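Local coordinates for tetraacyldisaccharide 4'-kinase (Aquifex aeolicus, PDB 4EHX), which probably transfers the gamma-phosphate of ATP to the 4'-position of a tetraacyldisaccharide 1-phosphate, yielding lipid IVA in lipid A biosynthesis at the membrane interface, at residues A[6-17]-A[163-173]; A[98-106]-A[279-287]. One frame throughout, in Å; residues are numbered along the deposited sequence.

Contact 1: residues A[6-17]-A[163-173]; sequences LLPFSYLYEKII and RLLPAGNLREP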
loop_
_atom_site.group_PDB
_atom_site.type_symbol
_atom_site.label_atom_id
_atom_site.label_comp_id
_atom_site.label_asym_id
_atom_site.label_seq_id
_atom_site.Cartn_x
_atom_site.Cartn_y
_atom_site.Cartn_z
ATOM N N LEU A 6 11.190 14.849 -21.506
ATOM C CA LEU A 6 11.503 13.685 -20.678
ATOM C C LEU A 6 11.505 12.354 -21.435
ATOM O O LEU A 6 12.015 11.354 -20.940
ATOM C CB LEU A 6 10.538 13.597 -19.504
ATOM C CG LEU A 6 10.704 14.714 -18.475
ATOM C CD1 LEU A 6 9.704 14.536 -17.353
ATOM C CD2 LEU A 6 12.135 14.730 -17.944
ATOM N N LEU A 7 10.926 12.340 -22.629
ATOM C CA LEU A 7 10.798 11.105 -23.396
ATOM C C LEU A 7 12.125 10.373 -23.682
ATOM O O LEU A 7 12.145 9.139 -23.718
ATOM C CB LEU A 7 10.070 11.377 -24.710
ATOM C CG LEU A 7 8.554 11.498 -24.612
ATOM C CD1 LEU A 7 8.004 12.179 -25.854
ATOM C CD2 LEU A 7 7.919 10.133 -24.400
ATOM N N PRO A 8 13.223 11.121 -23.916
ATOM C CA PRO A 8 14.507 10.445 -24.145
ATOM C C PRO A 8 14.897 9.570 -22.966
ATOM O O PRO A 8 15.445 8.478 -23.154
ATOM C CB PRO A 8 15.491 11.612 -24.283
ATOM C CG PRO A 8 14.657 12.715 -24.854
ATOM C CD PRO A 8 13.325 12.570 -24.162
ATOM N N PHE A 9 14.617 10.048 -21.758
ATOM C CA PHE A 9 14.904 9.278 -20.563
ATOM C C PHE A 9 14.005 8.049 -20.493
ATOM O O PHE A 9 14.447 6.989 -20.081
ATOM C CB PHE A 9 14.755 10.153 -19.316
ATOM C CG PHE A 9 15.748 11.278 -19.257
ATOM C CD1 PHE A 9 17.075 11.028 -18.931
ATOM C CD2 PHE A 9 15.365 12.576 -19.550
ATOM C CE1 PHE A 9 18.001 12.056 -18.888
ATOM C CE2 PHE A 9 16.287 13.613 -19.510
ATOM C CZ PHE A 9 17.606 13.351 -19.177
ATOM N N SER A 10 12.750 8.198 -20.917
ATOM C CA SER A 10 11.819 7.069 -20.959
ATOM C C SER A 10 12.283 5.954 -21.893
ATOM O O SER A 10 12.195 4.784 -21.548
ATOM C CB SER A 10 10.428 7.529 -21.380
ATOM O OG SER A 10 9.861 8.361 -20.387
ATOM N N TYR A 11 12.741 6.312 -23.089
ATOM C CA TYR A 11 13.215 5.295 -24.029
ATOM C C TYR A 11 14.443 4.590 -23.466
ATOM O O TYR A 11 14.583 3.372 -23.587
ATOM C CB TYR A 11 13.562 5.917 -25.385
ATOM C CG TYR A 11 12.408 6.608 -26.070
ATOM C CD1 TYR A 11 11.119 6.070 -26.045
ATOM C CD2 TYR A 11 12.606 7.816 -26.729
ATOM C CE1 TYR A 11 10.064 6.731 -26.679
ATOM C CE2 TYR A 11 11.576 8.467 -27.362
ATOM C CZ TYR A 11 10.313 7.925 -27.339
ATOM O OH TYR A 11 9.310 8.609 -27.976
ATOM N N LEU A 12 15.338 5.351 -22.848
ATOM C CA LEU A 12 16.526 4.749 -22.247
ATOM C C LEU A 12 16.124 3.801 -21.118
ATOM O O LEU A 12 16.552 2.645 -21.077
ATOM C CB LEU A 12 17.475 5.828 -21.727
ATOM C CG LEU A 12 18.641 5.355 -20.860
ATOM C CD1 LEU A 12 19.622 4.544 -21.687
ATOM C CD2 LEU A 12 19.331 6.553 -20.219
ATOM N N TYR A 13 15.290 4.306 -20.213
ATOM C CA TYR A 13 14.781 3.535 -19.092
ATOM C C TYR A 13 14.107 2.244 -19.554
ATOM O O TYR A 13 14.238 1.200 -18.904
ATOM C CB TYR A 13 13.798 4.389 -18.282
ATOM C CG TYR A 13 13.279 3.724 -17.036
ATOM C CD1 TYR A 13 14.130 3.423 -15.980
ATOM C CD2 TYR A 13 11.933 3.415 -16.905
ATOM C CE1 TYR A 13 13.652 2.822 -14.825
ATOM C CE2 TYR A 13 11.444 2.809 -15.762
ATOM C CZ TYR A 13 12.307 2.513 -14.724
ATOM O OH TYR A 13 11.818 1.910 -13.583
ATOM N N GLU A 14 13.391 2.300 -20.674
ATOM C CA GLU A 14 12.723 1.096 -21.154
ATOM C C GLU A 14 13.738 0.010 -21.518
ATOM O O GLU A 14 13.543 -1.158 -21.199
ATOM C CB GLU A 14 11.804 1.388 -22.343
ATOM C CG GLU A 14 11.053 0.140 -22.788
ATOM C CD GLU A 14 9.798 0.442 -23.584
ATOM O OE1 GLU A 14 9.657 1.581 -24.084
ATOM O OE2 GLU A 14 8.948 -0.468 -23.703
ATOM N N LYS A 15 14.832 0.404 -22.165
ATOM C CA LYS A 15 15.884 -0.553 -22.506
ATOM C C LYS A 15 16.420 -1.250 -21.266
ATOM O O LYS A 15 16.602 -2.468 -21.265
ATOM C CB LYS A 15 17.040 0.138 -23.214
ATOM C CG LYS A 15 16.706 0.643 -24.605
ATOM C CD LYS A 15 17.849 1.475 -25.138
ATOM C CE LYS A 15 17.554 2.027 -26.524
ATOM N NZ LYS A 15 16.352 2.911 -26.502
ATOM N N ILE A 16 16.692 -0.466 -20.224
ATOM C CA ILE A 16 17.235 -0.999 -18.970
ATOM C C ILE A 16 16.269 -1.980 -18.294
ATOM O O ILE A 16 16.659 -3.085 -17.898
ATOM C CB ILE A 16 17.604 0.145 -17.990
ATOM C CG1 ILE A 16 18.732 1.004 -18.575
ATOM C CG2 ILE A 16 17.993 -0.419 -16.614
ATOM C CD1 ILE A 16 18.860 2.382 -17.943
ATOM N N ILE A 17 15.010 -1.568 -18.165
ATOM C CA ILE A 17 13.976 -2.405 -17.554
ATOM C C ILE A 17 13.734 -3.686 -18.348
ATOM O O ILE A 17 13.660 -4.777 -17.768
ATOM C CB ILE A 17 12.641 -1.639 -17.398
ATOM C CG1 ILE A 17 12.801 -0.487 -16.410
ATOM C CG2 ILE A 17 11.529 -2.567 -16.885
ATOM C CD1 ILE A 17 13.107 -0.943 -14.998
ATOM N N ARG A 163 2.577 6.084 -19.507
ATOM C CA ARG A 163 3.863 5.871 -20.162
ATOM C C ARG A 163 4.951 5.590 -19.132
ATOM O O ARG A 163 4.802 5.911 -17.956
ATOM C CB ARG A 163 4.250 7.105 -20.983
ATOM C CG ARG A 163 3.325 7.402 -22.155
ATOM C CD ARG A 163 3.692 8.721 -22.821
ATOM N NE ARG A 163 3.628 9.840 -21.882
ATOM C CZ ARG A 163 3.756 11.120 -22.223
ATOM N NH1 ARG A 163 3.953 11.460 -23.490
ATOM N NH2 ARG A 163 3.684 12.063 -21.293
ATOM N N LEU A 164 6.056 5.005 -19.577
ATOM C CA LEU A 164 7.191 4.771 -18.695
ATOM C C LEU A 164 7.735 6.068 -18.099
ATOM O O LEU A 164 7.790 7.094 -18.770
ATOM C CB LEU A 164 8.320 4.056 -19.451
ATOM C CG LEU A 164 8.129 2.544 -19.571
ATOM C CD1 LEU A 164 9.042 1.956 -20.632
ATOM C CD2 LEU A 164 8.371 1.892 -18.231
ATOM N N LEU A 165 8.129 6.000 -16.827
ATOM C CA LEU A 165 8.967 7.015 -16.195
ATOM C C LEU A 165 10.159 7.358 -17.074
ATOM O O LEU A 165 10.712 6.474 -17.735
ATOM C CB LEU A 165 9.525 6.464 -14.877
ATOM C CG LEU A 165 8.543 6.236 -13.731
ATOM C CD1 LEU A 165 9.151 5.294 -12.700
ATOM C CD2 LEU A 165 8.167 7.566 -13.103
ATOM N N PRO A 166 10.594 8.629 -17.052
ATOM C CA PRO A 166 9.979 9.714 -16.277
ATOM C C PRO A 166 8.883 10.467 -17.032
ATOM O O PRO A 166 8.212 11.304 -16.431
ATOM C CB PRO A 166 11.159 10.649 -16.003
ATOM C CG PRO A 166 12.045 10.465 -17.172
ATOM C CD PRO A 166 11.906 9.023 -17.601
ATOM N N ALA A 167 8.696 10.190 -18.319
ATOM C CA ALA A 167 7.637 10.878 -19.071
ATOM C C ALA A 167 6.252 10.580 -18.479
ATOM O O ALA A 167 5.391 11.456 -18.406
ATOM C CB ALA A 167 7.681 10.511 -20.546
ATOM N N GLY A 168 6.040 9.339 -18.060
ATOM C CA GLY A 168 4.794 8.969 -17.401
ATOM C C GLY A 168 5.060 8.358 -16.044
ATOM O O GLY A 168 6.141 8.542 -15.485
ATOM N N ASN A 169 4.090 7.609 -15.524
ATOM C CA ASN A 169 4.197 7.040 -14.184
ATOM C C ASN A 169 4.505 5.552 -14.127
ATOM O O ASN A 169 4.605 4.986 -13.042
ATOM C CB ASN A 169 2.912 7.304 -13.390
ATOM C CG ASN A 169 2.580 8.770 -13.307
ATOM O OD1 ASN A 169 3.266 9.531 -12.626
ATOM N ND2 ASN A 169 1.532 9.180 -14.011
ATOM N N LEU A 170 4.649 4.903 -15.277
ATOM C CA LEU A 170 4.864 3.458 -15.269
ATOM C C LEU A 170 6.288 3.089 -14.840
ATOM O O LEU A 170 7.276 3.646 -15.343
ATOM C CB LEU A 170 4.532 2.846 -16.635
ATOM C CG LEU A 170 3.063 2.918 -17.064
ATOM C CD1 LEU A 170 2.881 2.279 -18.438
ATOM C CD2 LEU A 170 2.175 2.244 -16.023
ATOM N N ARG A 171 6.397 2.148 -13.908
ATOM C CA ARG A 171 7.702 1.636 -13.498
ATOM C C ARG A 171 8.199 0.582 -14.483
ATOM O O ARG A 171 9.401 0.334 -14.572
ATOM C CB ARG A 171 7.639 1.049 -12.075
ATOM C CG ARG A 171 7.572 2.121 -10.988
ATOM C CD ARG A 171 7.694 1.531 -9.584
ATOM N NE ARG A 171 6.478 0.836 -9.175
ATOM C CZ ARG A 171 6.279 0.335 -7.961
ATOM N NH1 ARG A 171 7.215 0.452 -7.025
ATOM N NH2 ARG A 171 5.141 -0.284 -7.680
ATOM N N GLU A 172 7.258 -0.057 -15.181
ATOM C CA GLU A 172 7.548 -1.087 -16.187
ATOM C C GLU A 172 6.529 -0.985 -17.303
ATOM O O GLU A 172 5.397 -0.548 -17.069
ATOM C CB GLU A 172 7.380 -2.495 -15.614
ATOM C CG GLU A 172 8.094 -2.792 -14.355
ATOM C CD GLU A 172 8.002 -4.262 -14.022
ATOM O OE1 GLU A 172 7.249 -4.622 -13.090
ATOM O OE2 GLU A 172 8.674 -5.060 -14.716
ATOM N N PRO A 173 6.904 -1.445 -18.509
ATOM C CA PRO A 173 6.009 -1.452 -19.669
ATOM C C PRO A 173 4.794 -2.307 -19.389
ATOM O O PRO A 173 4.884 -3.276 -18.635
ATOM C CB PRO A 173 6.849 -2.123 -20.755
ATOM C CG PRO A 173 8.261 -1.881 -20.351
ATOM C CD PRO A 173 8.271 -1.884 -18.857
#
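Tyr13 reaches from helix 7-25 across the irregular chain of 163-173, the edge of its ring against Leu164 CD2, with CE2 4.0 Å from that methyl. With CG anti to the backbone N (chi1 -176°), the ring is carried off the helix far enough for the phenol OH to donate to Arg171 O at 3.1 Å, in the carbonyl plane and on a lone pair. Ile17 CG1, one turn on in the same helix, covers one ring face near its rim, while Ile17 CG2 lies 3.9 Å from Pro173 CD. The other methyl of Leu164, CD1, touches Glu14 all the way from CB (3.3 Å) to the carboxylate, and the two side chains cross at about a right angle.

A turn earlier, Ser10 OG gives a 2.9 Å hydrogen bond to Leu164 O from 46° above the carbonyl plane. Gly168 N binds the same oxygen from the opposite face, so a bond across the contact and one inside the loop share a single acceptor. Pro166, which follows a cis peptide bond, lays CG 3.5 Å from Phe9 CB, and Ala167 CB meets Leu7 CD2 at 3.9 Å.

Beyond the interface, the guanidinium of Arg171 turns away to a salt bridge with Asp139. Two hydroxyls thus grip loop carbonyls at Leu164 and Arg171 within a largely apolar seam, which is consistent with the N-terminal helix holding the path of a loop that runs beside the predicted ATP site, where Asn169 and Val46 share a backbone hydrogen bond.

Contact 2: residues A[98-106]-A[279-287]; sequences GDEPYLMAK and PKDLIKLQG
Ile283 packs into the surface of helix 99-107 and forms the close apolar part of this contact. Its CG2 lies 3.8 Å from Leu103 CD1, and its CB is 4.0 Å from Tyr102 CE1, the ring and the isoleucine sliding past each other in opposite directions. Ile283 holds CG1 between its backbone N and carbonyl carbon (chi1 57°), which turns CG2 to Leu103 and leaves CD1 near the Asp99 carbonyl. Pro279 CB adds a 4.0 Å contact to Leu103 CD1. The Leu103 side chain is about 5 Å from that of Thr52 of the predicted ATP site.

Beside this apolar patch, the Gln286 amide is gripped at both ends. Its NE2 meets the Tyr102 ring at the edge, in plane, and donates to Tyr102 OH over 2.9 Å with an angle of 157° at the hydrogen. The same nitrogen also donates to Ile283 O, and OE1 accepts from Lys106 NZ at 3.0 Å, the ammonium standing 36° above the carbonyl plane. With an alanine here, Tyr102 OH and Lys106 NZ would probably lose their shared partner, and Ile283 O its side-chain donor.

The polar flank near Asp99 is looser. There the partly exposed Lys284 makes a salt bridge to Asp99 OD2 that is weak as a hydrogen bond at 3.3 Å, while the extended chain of Lys280 brings only CE near that oxygen, at 3.7 Å. Trp94, edge-to-face with Tyr102, also touches Asp99 and Lys284.

The contact joins helix 99-107 to helix 279-282 and the type I turn from Leu282 to Leu285. Its chemistry implies that three hydrogen bonds probably fix the rotation of the Gln286 amide, whereas the Asp99 side probably relies more on charge attraction than on a well-formed hydrogen bond.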
loop_
_atom_site.group_PDB
_atom_site.type_symbol
_atom_site.label_atom_id
_atom_site.label_comp_id
_atom_site.label_asym_id
_atom_site.label_seq_id
_atom_site.Cartn_x
_atom_site.Cartn_y
_atom_site.Cartn_z
ATOM N N GLY A 98 10.810 3.706 8.982
ATOM C CA GLY A 98 10.354 4.359 7.769
ATOM C C GLY A 98 8.845 4.509 7.845
ATOM O O GLY A 98 8.163 3.671 8.435
ATOM N N ASP A 99 8.318 5.578 7.258
ATOM C CA ASP A 99 6.888 5.862 7.336
ATOM C C ASP A 99 6.007 4.746 6.783
ATOM O O ASP A 99 4.923 4.494 7.308
ATOM C CB ASP A 99 6.557 7.179 6.629
ATOM C CG ASP A 99 6.873 8.397 7.480
ATOM O OD1 ASP A 99 7.622 8.268 8.476
ATOM O OD2 ASP A 99 6.375 9.490 7.142
ATOM N N GLU A 100 6.469 4.079 5.729
ATOM C CA GLU A 100 5.651 3.079 5.031
ATOM C C GLU A 100 5.429 1.770 5.807
ATOM O O GLU A 100 4.284 1.321 5.973
ATOM C CB GLU A 100 6.246 2.759 3.647
ATOM C CG GLU A 100 6.794 3.971 2.886
ATOM C CD GLU A 100 8.159 4.443 3.392
ATOM O OE1 GLU A 100 9.122 3.644 3.381
ATOM O OE2 GLU A 100 8.269 5.620 3.798
ATOM N N PRO A 101 6.522 1.118 6.239
ATOM C CA PRO A 101 6.304 -0.098 7.036
ATOM C C PRO A 101 5.601 0.231 8.359
ATOM O O PRO A 101 4.808 -0.577 8.835
ATOM C CB PRO A 101 7.731 -0.605 7.302
ATOM C CG PRO A 101 8.564 -0.010 6.189
ATOM C CD PRO A 101 7.955 1.361 5.981
ATOM N N TYR A 102 5.905 1.385 8.948
ATOM C CA TYR A 102 5.283 1.745 10.223
ATOM C C TYR A 102 3.775 1.914 10.048
ATOM O O TYR A 102 2.981 1.374 10.821
ATOM C CB TYR A 102 5.909 3.009 10.836
ATOM C CG TYR A 102 5.371 3.316 12.228
ATOM C CD1 TYR A 102 4.165 3.994 12.397
ATOM C CD2 TYR A 102 6.055 2.899 13.371
ATOM C CE1 TYR A 102 3.666 4.267 13.675
ATOM C CE2 TYR A 102 5.563 3.159 14.647
ATOM C CZ TYR A 102 4.371 3.847 14.788
ATOM O OH TYR A 102 3.881 4.103 16.046
ATOM N N LEU A 103 3.373 2.661 9.024
ATOM C CA LEU A 103 1.954 2.818 8.743
ATOM C C LEU A 103 1.281 1.469 8.492
ATOM O O LEU A 103 0.209 1.181 9.034
ATOM C CB LEU A 103 1.743 3.756 7.550
ATOM C CG LEU A 103 0.300 3.906 7.055
ATOM C CD1 LEU A 103 -0.653 4.338 8.181
ATOM C CD2 LEU A 103 0.245 4.886 5.876
ATOM N N MET A 104 1.900 0.638 7.654
ATOM C CA MET A 104 1.357 -0.702 7.404
ATOM C C MET A 104 1.148 -1.456 8.714
ATOM O O MET A 104 0.117 -2.085 8.931
ATOM C CB MET A 104 2.307 -1.496 6.491
ATOM C CG MET A 104 1.718 -2.777 5.901
ATOM S SD MET A 104 0.687 -2.470 4.451
ATOM C CE MET A 104 1.626 -1.191 3.634
ATOM N N ALA A 105 2.146 -1.411 9.589
ATOM C CA ALA A 105 2.028 -2.095 10.881
ATOM C C ALA A 105 0.880 -1.550 11.741
ATOM O O ALA A 105 0.169 -2.306 12.414
ATOM C CB ALA A 105 3.360 -2.028 11.639
ATOM N N LYS A 106 0.688 -0.234 11.728
ATOM C CA LYS A 106 -0.401 0.332 12.517
ATOM C C LYS A 106 -1.745 -0.062 11.916
ATOM O O LYS A 106 -2.727 -0.235 12.631
ATOM C CB LYS A 106 -0.285 1.861 12.628
ATOM C CG LYS A 106 0.932 2.359 13.398
ATOM C CD LYS A 106 1.025 1.806 14.834
ATOM C CE LYS A 106 -0.123 2.245 15.698
ATOM N NZ LYS A 106 0.230 2.277 17.174
ATOM N N PRO A 279 -3.976 9.075 7.110
ATOM C CA PRO A 279 -3.310 8.072 7.955
ATOM C C PRO A 279 -1.794 8.280 8.049
ATOM O O PRO A 279 -1.213 8.061 9.115
ATOM C CB PRO A 279 -3.655 6.754 7.259
ATOM C CG PRO A 279 -4.997 7.035 6.614
ATOM C CD PRO A 279 -4.896 8.465 6.135
ATOM N N LYS A 280 -1.166 8.702 6.957
ATOM C CA LYS A 280 0.271 8.961 6.965
ATOM C C LYS A 280 0.639 10.092 7.922
ATOM O O LYS A 280 1.719 10.088 8.514
ATOM C CB LYS A 280 0.790 9.280 5.562
ATOM C CG LYS A 280 2.291 9.550 5.528
ATOM C CD LYS A 280 2.790 9.907 4.137
ATOM C CE LYS A 280 4.286 10.207 4.158
ATOM N NZ LYS A 280 4.798 10.625 2.823
ATOM N N ASP A 281 -0.247 11.073 8.054
ATOM C CA ASP A 281 -0.041 12.142 9.033
ATOM C C ASP A 281 -0.372 11.657 10.443
ATOM O O ASP A 281 0.311 11.983 11.418
ATOM C CB ASP A 281 -0.919 13.345 8.697
ATOM C CG ASP A 281 -0.470 14.057 7.443
ATOM O OD1 ASP A 281 0.607 14.686 7.483
ATOM O OD2 ASP A 281 -1.196 13.998 6.431
ATOM N N LEU A 282 -1.426 10.860 10.536
ATOM C CA LEU A 282 -1.946 10.442 11.827
ATOM C C LEU A 282 -0.913 9.669 12.644
ATOM O O LEU A 282 -0.943 9.710 13.867
ATOM C CB LEU A 282 -3.220 9.616 11.630
ATOM C CG LEU A 282 -3.995 9.168 12.868
ATOM C CD1 LEU A 282 -4.540 10.372 13.675
ATOM C CD2 LEU A 282 -5.116 8.239 12.441
ATOM N N ILE A 283 0.003 8.964 11.978
ATOM C CA ILE A 283 0.970 8.143 12.710
ATOM C C ILE A 283 1.878 9.003 13.589
ATOM O O ILE A 283 2.470 8.505 14.542
ATOM C CB ILE A 283 1.829 7.230 11.794
ATOM C CG1 ILE A 283 2.572 8.049 10.743
ATOM C CG2 ILE A 283 0.974 6.163 11.138
ATOM C CD1 ILE A 283 3.513 7.219 9.876
ATOM N N LYS A 284 1.958 10.294 13.280
ATOM C CA LYS A 284 2.847 11.200 14.002
ATOM C C LYS A 284 2.113 11.950 15.101
ATOM O O LYS A 284 2.700 12.772 15.803
ATOM C CB LYS A 284 3.501 12.190 13.033
ATOM C CG LYS A 284 4.385 11.526 11.989
ATOM C CD LYS A 284 4.167 12.138 10.618
ATOM C CE LYS A 284 4.950 11.392 9.549
ATOM N NZ LYS A 284 6.412 11.451 9.807
ATOM N N LEU A 285 0.825 11.655 15.254
ATOM C CA LEU A 285 -0.027 12.374 16.192
ATOM C C LEU A 285 -0.760 11.434 17.140
ATOM O O LEU A 285 -1.855 11.743 17.618
ATOM C CB LEU A 285 -1.036 13.232 15.435
ATOM C CG LEU A 285 -0.426 14.349 14.593
ATOM C CD1 LEU A 285 -1.462 14.929 13.649
ATOM C CD2 LEU A 285 0.141 15.426 15.515
ATOM N N GLN A 286 -0.166 10.283 17.422
ATOM C CA GLN A 286 -0.831 9.330 18.304
ATOM C C GLN A 286 -0.929 9.896 19.711
ATOM O O GLN A 286 -0.012 10.568 20.189
ATOM C CB GLN A 286 -0.094 7.990 18.299
ATOM C CG GLN A 286 -0.003 7.392 16.896
ATOM C CD GLN A 286 0.802 6.115 16.858
ATOM O OE1 GLN A 286 0.611 5.224 17.686
ATOM N NE2 GLN A 286 1.714 6.021 15.899
ATOM N N GLY A 287 -2.045 9.642 20.378
ATOM C CA GLY A 287 -2.230 10.206 21.701
ATOM C C GLY A 287 -3.124 11.428 21.676
ATOM O O GLY A 287 -3.901 11.642 22.605
#

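From the N terminus, the chain enters contact 1 on helix 7-25, passes through the predicted ATP-binding segment and strand 67-71, and reaches 98-106, the first half of contact 2. At 163-173 it returns to the opening helix and closes contact 1, with 145 residues between the two segments. Only at 279-287, after strand 275-277, is contact 2 closed, across 172 residues. The two loops therefore cross rather than nest. Contact 1 ties the N-terminal helix to the loop before strand 182-186; contact 2 joins helix 99-107 to helix 279-282 and the turn after it. Their centres are 31 Å apart, and their nearest atoms, about 11 Å apart, do not touch.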